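Uncharacterized protein (Klebsiella pneumoniae, PDB 2A2L) is of unknown function but belongs to the HbpS-like family, named for a haem-degrading protein, and forms an assembly of eight chains. Local coordinates at residues S59-C71 / V116-D130. Sequence-based numbering, arbitrary orientation.
Sequences SCDISLNKAWSAC and VIGAVGVSGGTVEQD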
loop_
_atom_site.group_PDB
_atom_site.type_symbol
_atom_site.label_atom_id
_atom_site.label_comp_id
_atom_site.label_asym_id
_atom_site.label_seq_id
_atom_site.Cartn_x
_atom_site.Cartn_y
_atom_site.Cartn_z
ATOM N N SER A 59 -5.775 -0.219 -18.768
ATOM C CA SER A 59 -5.867 -1.632 -19.107
ATOM C C SER A 59 -4.604 -2.491 -18.908
ATOM O O SER A 59 -4.668 -3.684 -19.109
ATOM C CB SER A 59 -6.453 -1.819 -20.514
ATOM O OG SER A 59 -7.763 -1.275 -20.626
ATOM N N CYS A 60 -3.470 -1.902 -18.532
ATOM C CA CYS A 60 -2.245 -2.691 -18.294
ATOM C C CYS A 60 -2.265 -3.542 -17.033
ATOM O O CYS A 60 -1.889 -4.707 -17.096
ATOM C CB CYS A 60 -0.961 -1.856 -18.280
ATOM S SG CYS A 60 -0.958 -0.381 -19.275
ATOM N N ASP A 61 -2.633 -2.943 -15.900
ATOM C CA ASP A 61 -2.851 -3.670 -14.641
ATOM C C ASP A 61 -3.929 -4.733 -14.857
ATOM O O ASP A 61 -3.703 -5.928 -14.634
ATOM C CB ASP A 61 -3.324 -2.688 -13.532
ATOM C CG ASP A 61 -2.592 -2.877 -12.198
ATOM O OD1 ASP A 61 -1.435 -3.360 -12.204
ATOM O OD2 ASP A 61 -3.169 -2.524 -11.142
ATOM N N ILE A 62 -5.097 -4.283 -15.311
ATOM C CA ILE A 62 -6.202 -5.193 -15.632
ATOM C C ILE A 62 -5.739 -6.392 -16.453
ATOM O O ILE A 62 -5.989 -7.530 -16.075
ATOM C CB ILE A 62 -7.349 -4.499 -16.414
ATOM C CG1 ILE A 62 -7.960 -3.375 -15.593
ATOM C CG2 ILE A 62 -8.423 -5.531 -16.783
ATOM C CD1 ILE A 62 -8.765 -2.395 -16.431
ATOM N N SER A 63 -5.072 -6.134 -17.571
ATOM C CA SER A 63 -4.661 -7.212 -18.478
ATOM C C SER A 63 -3.703 -8.200 -17.831
ATOM O O SER A 63 -3.902 -9.418 -17.937
ATOM C CB SER A 63 -4.059 -6.651 -19.765
ATOM O OG SER A 63 -3.147 -7.582 -20.328
ATOM N N LEU A 64 -2.674 -7.680 -17.157
ATOM C CA LEU A 64 -1.790 -8.512 -16.304
ATOM C C LEU A 64 -2.561 -9.330 -15.274
ATOM O O LEU A 64 -2.412 -10.541 -15.179
ATOM C CB LEU A 64 -0.708 -7.666 -15.615
ATOM C CG LEU A 64 0.369 -8.415 -14.820
ATOM C CD1 LEU A 64 1.178 -9.326 -15.734
ATOM C CD2 LEU A 64 1.288 -7.476 -14.000
ATOM N N ASN A 65 -3.419 -8.690 -14.510
ATOM C CA ASN A 65 -4.098 -9.437 -13.450
ATOM C C ASN A 65 -5.116 -10.453 -13.906
ATOM O O ASN A 65 -5.367 -11.420 -13.202
ATOM C CB ASN A 65 -4.684 -8.499 -12.421
ATOM C CG ASN A 65 -3.634 -7.680 -11.770
ATOM O OD1 ASN A 65 -2.534 -8.179 -11.456
ATOM N ND2 ASN A 65 -3.932 -6.412 -11.578
ATOM N N LYS A 66 -5.690 -10.229 -15.080
ATOM C CA LYS A 66 -6.504 -11.248 -15.724
ATOM C C LYS A 66 -5.665 -12.467 -16.001
ATOM O O LYS A 66 -6.140 -13.563 -15.815
ATOM C CB LYS A 66 -7.138 -10.740 -17.023
ATOM C CG LYS A 66 -8.281 -9.760 -16.810
ATOM C CD LYS A 66 -8.728 -9.139 -18.124
ATOM C CE LYS A 66 -10.124 -8.530 -18.040
ATOM N NZ LYS A 66 -10.478 -7.930 -19.364
ATOM N N ALA A 67 -4.413 -12.281 -16.418
ATOM C CA ALA A 67 -3.555 -13.433 -16.704
ATOM C C ALA A 67 -3.228 -14.134 -15.386
ATOM O O ALA A 67 -3.389 -15.354 -15.251
ATOM C CB ALA A 67 -2.269 -13.017 -17.447
ATOM N N TRP A 68 -2.784 -13.349 -14.411
ATOM C CA TRP A 68 -2.447 -13.882 -13.107
ATOM C C TRP A 68 -3.642 -14.551 -12.442
ATOM O O TRP A 68 -3.467 -15.563 -11.763
ATOM C CB TRP A 68 -1.819 -12.811 -12.217
ATOM C CG TRP A 68 -1.485 -13.305 -10.843
ATOM C CD1 TRP A 68 -0.289 -13.837 -10.416
ATOM C CD2 TRP A 68 -2.354 -13.311 -9.707
ATOM N NE1 TRP A 68 -0.371 -14.176 -9.093
ATOM C CE2 TRP A 68 -1.629 -13.875 -8.631
ATOM C CE3 TRP A 68 -3.694 -12.941 -9.504
ATOM C CZ2 TRP A 68 -2.185 -14.053 -7.362
ATOM C CZ3 TRP A 68 -4.251 -13.129 -8.242
ATOM C CH2 TRP A 68 -3.491 -13.677 -7.184
ATOM N N SER A 69 -4.842 -14.005 -12.646
ATOM C CA SER A 69 -6.060 -14.624 -12.129
ATOM C C SER A 69 -6.397 -15.928 -12.843
ATOM O O SER A 69 -6.709 -16.932 -12.211
ATOM C CB SER A 69 -7.242 -13.661 -12.232
ATOM O OG SER A 69 -7.137 -12.605 -11.300
ATOM N N ALA A 70 -6.333 -15.900 -14.168
ATOM C CA ALA A 70 -6.515 -17.093 -14.975
ATOM C C ALA A 70 -5.552 -18.252 -14.641
ATOM O O ALA A 70 -5.944 -19.425 -14.662
ATOM C CB ALA A 70 -6.438 -16.743 -16.425
ATOM N N CYS A 71 -4.300 -17.921 -14.337
ATOM C CA CYS A 71 -3.297 -18.925 -13.978
ATOM C C CYS A 71 -3.498 -19.368 -12.539
ATOM O O CYS A 71 -3.361 -20.538 -12.230
ATOM C CB CYS A 71 -1.883 -18.343 -14.107
ATOM S SG CYS A 71 -0.556 -19.505 -13.653
ATOM N N VAL A 116 -1.759 -26.600 -16.468
ATOM C CA VAL A 116 -1.817 -25.154 -16.666
ATOM C C VAL A 116 -0.398 -24.589 -16.650
ATOM O O VAL A 116 0.279 -24.580 -15.627
ATOM C CB VAL A 116 -2.729 -24.498 -15.596
ATOM C CG1 VAL A 116 -2.482 -22.996 -15.453
ATOM C CG2 VAL A 116 -4.178 -24.778 -15.910
ATOM N N ILE A 117 0.064 -24.134 -17.800
ATOM C CA ILE A 117 1.475 -23.804 -17.945
ATOM C C ILE A 117 1.739 -22.298 -17.804
ATOM O O ILE A 117 2.874 -21.820 -17.974
ATOM C CB ILE A 117 2.055 -24.360 -19.274
ATOM C CG1 ILE A 117 1.378 -23.718 -20.486
ATOM C CG2 ILE A 117 1.908 -25.875 -19.332
ATOM C CD1 ILE A 117 2.132 -23.936 -21.763
ATOM N N GLY A 118 0.681 -21.562 -17.479
ATOM C CA GLY A 118 0.681 -20.116 -17.593
ATOM C C GLY A 118 -0.722 -19.627 -17.853
ATOM O O GLY A 118 -1.677 -20.398 -17.736
ATOM N N ALA A 119 -0.844 -18.346 -18.199
ATOM C CA ALA A 119 -2.115 -17.774 -18.622
ATOM C C ALA A 119 -1.947 -16.502 -19.432
ATOM O O ALA A 119 -0.876 -15.891 -19.436
ATOM C CB ALA A 119 -2.971 -17.488 -17.431
ATOM N N VAL A 120 -3.022 -16.110 -20.114
ATOM C CA VAL A 120 -3.055 -14.879 -20.891
ATOM C C VAL A 120 -4.144 -13.959 -20.348
ATOM O O VAL A 120 -5.024 -14.389 -19.611
ATOM C CB VAL A 120 -3.270 -15.150 -22.436
ATOM C CG1 VAL A 120 -2.227 -16.136 -22.991
ATOM C CG2 VAL A 120 -4.694 -15.677 -22.724
ATOM N N GLY A 121 -4.057 -12.689 -20.715
ATOM C CA GLY A 121 -5.002 -11.661 -20.295
ATOM C C GLY A 121 -5.083 -10.577 -21.365
ATOM O O GLY A 121 -4.059 -10.126 -21.876
ATOM N N VAL A 122 -6.304 -10.186 -21.729
ATOM C CA VAL A 122 -6.539 -9.105 -22.704
ATOM C C VAL A 122 -7.468 -8.072 -22.067
ATOM O O VAL A 122 -8.414 -8.424 -21.364
ATOM C CB VAL A 122 -7.170 -9.653 -24.024
ATOM C CG1 VAL A 122 -7.607 -8.522 -24.957
ATOM C CG2 VAL A 122 -6.183 -10.522 -24.764
ATOM N N SER A 123 -7.190 -6.799 -22.285
ATOM C CA SER A 123 -8.048 -5.756 -21.745
ATOM C C SER A 123 -8.080 -4.585 -22.694
ATOM O O SER A 123 -7.110 -4.348 -23.401
ATOM C CB SER A 123 -7.569 -5.314 -20.367
ATOM O OG SER A 123 -8.455 -4.371 -19.799
ATOM N N GLY A 124 -9.203 -3.872 -22.713
ATOM C CA GLY A 124 -9.297 -2.591 -23.404
ATOM C C GLY A 124 -10.334 -2.596 -24.516
ATOM O O GLY A 124 -10.549 -1.587 -25.184
ATOM N N GLY A 125 -10.974 -3.742 -24.729
ATOM C CA GLY A 125 -12.183 -3.771 -25.533
ATOM C C GLY A 125 -13.376 -3.871 -24.610
ATOM O O GLY A 125 -13.248 -3.638 -23.411
ATOM N N THR A 126 -14.534 -4.204 -25.181
ATOM C CA THR A 126 -15.580 -4.934 -24.464
ATOM C C THR A 126 -15.092 -6.275 -23.908
ATOM O O THR A 126 -14.113 -6.845 -24.382
ATOM C CB THR A 126 -16.799 -5.257 -25.370
ATOM O OG1 THR A 126 -16.554 -6.479 -26.092
ATOM C CG2 THR A 126 -17.132 -4.106 -26.296
ATOM N N VAL A 127 -15.827 -6.779 -22.925
ATOM C CA VAL A 127 -15.472 -8.020 -22.251
ATOM C C VAL A 127 -15.529 -9.207 -23.208
ATOM O O VAL A 127 -14.644 -10.057 -23.207
ATOM C CB VAL A 127 -16.365 -8.239 -21.026
ATOM C CG1 VAL A 127 -16.131 -9.599 -20.417
ATOM C CG2 VAL A 127 -16.079 -7.199 -20.005
ATOM N N GLU A 128 -16.569 -9.236 -24.033
ATOM C CA GLU A 128 -16.698 -10.217 -25.110
ATOM C C GLU A 128 -15.513 -10.210 -26.070
ATOM O O GLU A 128 -15.050 -11.273 -26.466
ATOM C CB GLU A 128 -17.988 -10.012 -25.911
ATOM C CG GLU A 128 -19.216 -9.665 -25.087
ATOM C CD GLU A 128 -19.491 -8.153 -25.023
ATOM O OE1 GLU A 128 -18.926 -7.489 -24.120
ATOM O OE2 GLU A 128 -20.278 -7.639 -25.862
ATOM N N GLN A 129 -15.052 -9.015 -26.456
ATOM C CA GLN A 129 -13.851 -8.864 -27.278
ATOM C C GLN A 129 -12.570 -9.368 -26.620
ATOM O O GLN A 129 -11.844 -10.176 -27.214
ATOM C CB GLN A 129 -13.678 -7.417 -27.708
ATOM C CG GLN A 129 -14.606 -7.018 -28.843
ATOM C CD GLN A 129 -14.629 -5.538 -29.056
ATOM O OE1 GLN A 129 -14.246 -4.766 -28.174
ATOM N NE2 GLN A 129 -15.058 -5.119 -30.241
ATOM N N ASP A 130 -12.304 -8.892 -25.400
ATOM C CA ASP A 130 -11.165 -9.334 -24.597
ATOM C C ASP A 130 -11.036 -10.854 -24.614
ATOM O O ASP A 130 -9.957 -11.400 -24.840
ATOM C CB ASP A 130 -11.297 -8.850 -23.152
ATOM C CG ASP A 130 -11.358 -7.338 -23.039
ATOM O OD1 ASP A 130 -10.927 -6.650 -23.997
ATOM O OD2 ASP A 130 -11.841 -6.837 -21.994
HETATM O O HOH W 1 -11.226 -4.979 -19.226
#
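Lys66 leaves helix 59-71 with CG beside its backbone N (chi1 -73°) and then runs extended, which carries NZ past Gly121 to Val122 O and Asp130 OD2. Ser123 OG, anti to its own N, is turned back toward Ser59 and Ile62. Lys66 NZ donates to Val122 O at 2.9 Å, in the carbonyl plane with a C=O...N angle of 153°, and forms a salt bridge to Asp130 OD2 at 3.2 Å, the two side chains crossing nearly at right angles. A water that accepts from Lys66 NZ also bonds to Ser123 OG; Lys66 NZ donates to Gly105 O as well. Asp130 OD1 receives Gly125 N through its syn lone pair at 3.0 Å, so the carboxylate ties the turn after the strand to the lysine. Ser59 OG and Ser123 OG share a weak hydrogen bond (3.3 Å), while Ile62 CG2 lies against the latter hydroxyl. Along the helix, Ser63 OG sits 3.1 Å from Gly121 O and is also bonded to Ser38 on the adjacent strand 36-41. The backbones come close at Gly121, whose CA makes a CA-H...O contact with Ser63 O (3.4 Å). Farther on, Ala119 CB packs against Ala70 CB and, at 3.6 Å, Cys71 CB. Helix 59-71 thus packs across an inner strand, between 36-41 and 107-111, of the four-stranded antiparallel sheet of this HbpS-like domain (closest approach of the segment axes 5.7 Å, N-to-C directions 148° apart). Toward the C-terminal end of strand 116-123, the acceptors around the buried Lys66 ammonium would probably favour its charged form.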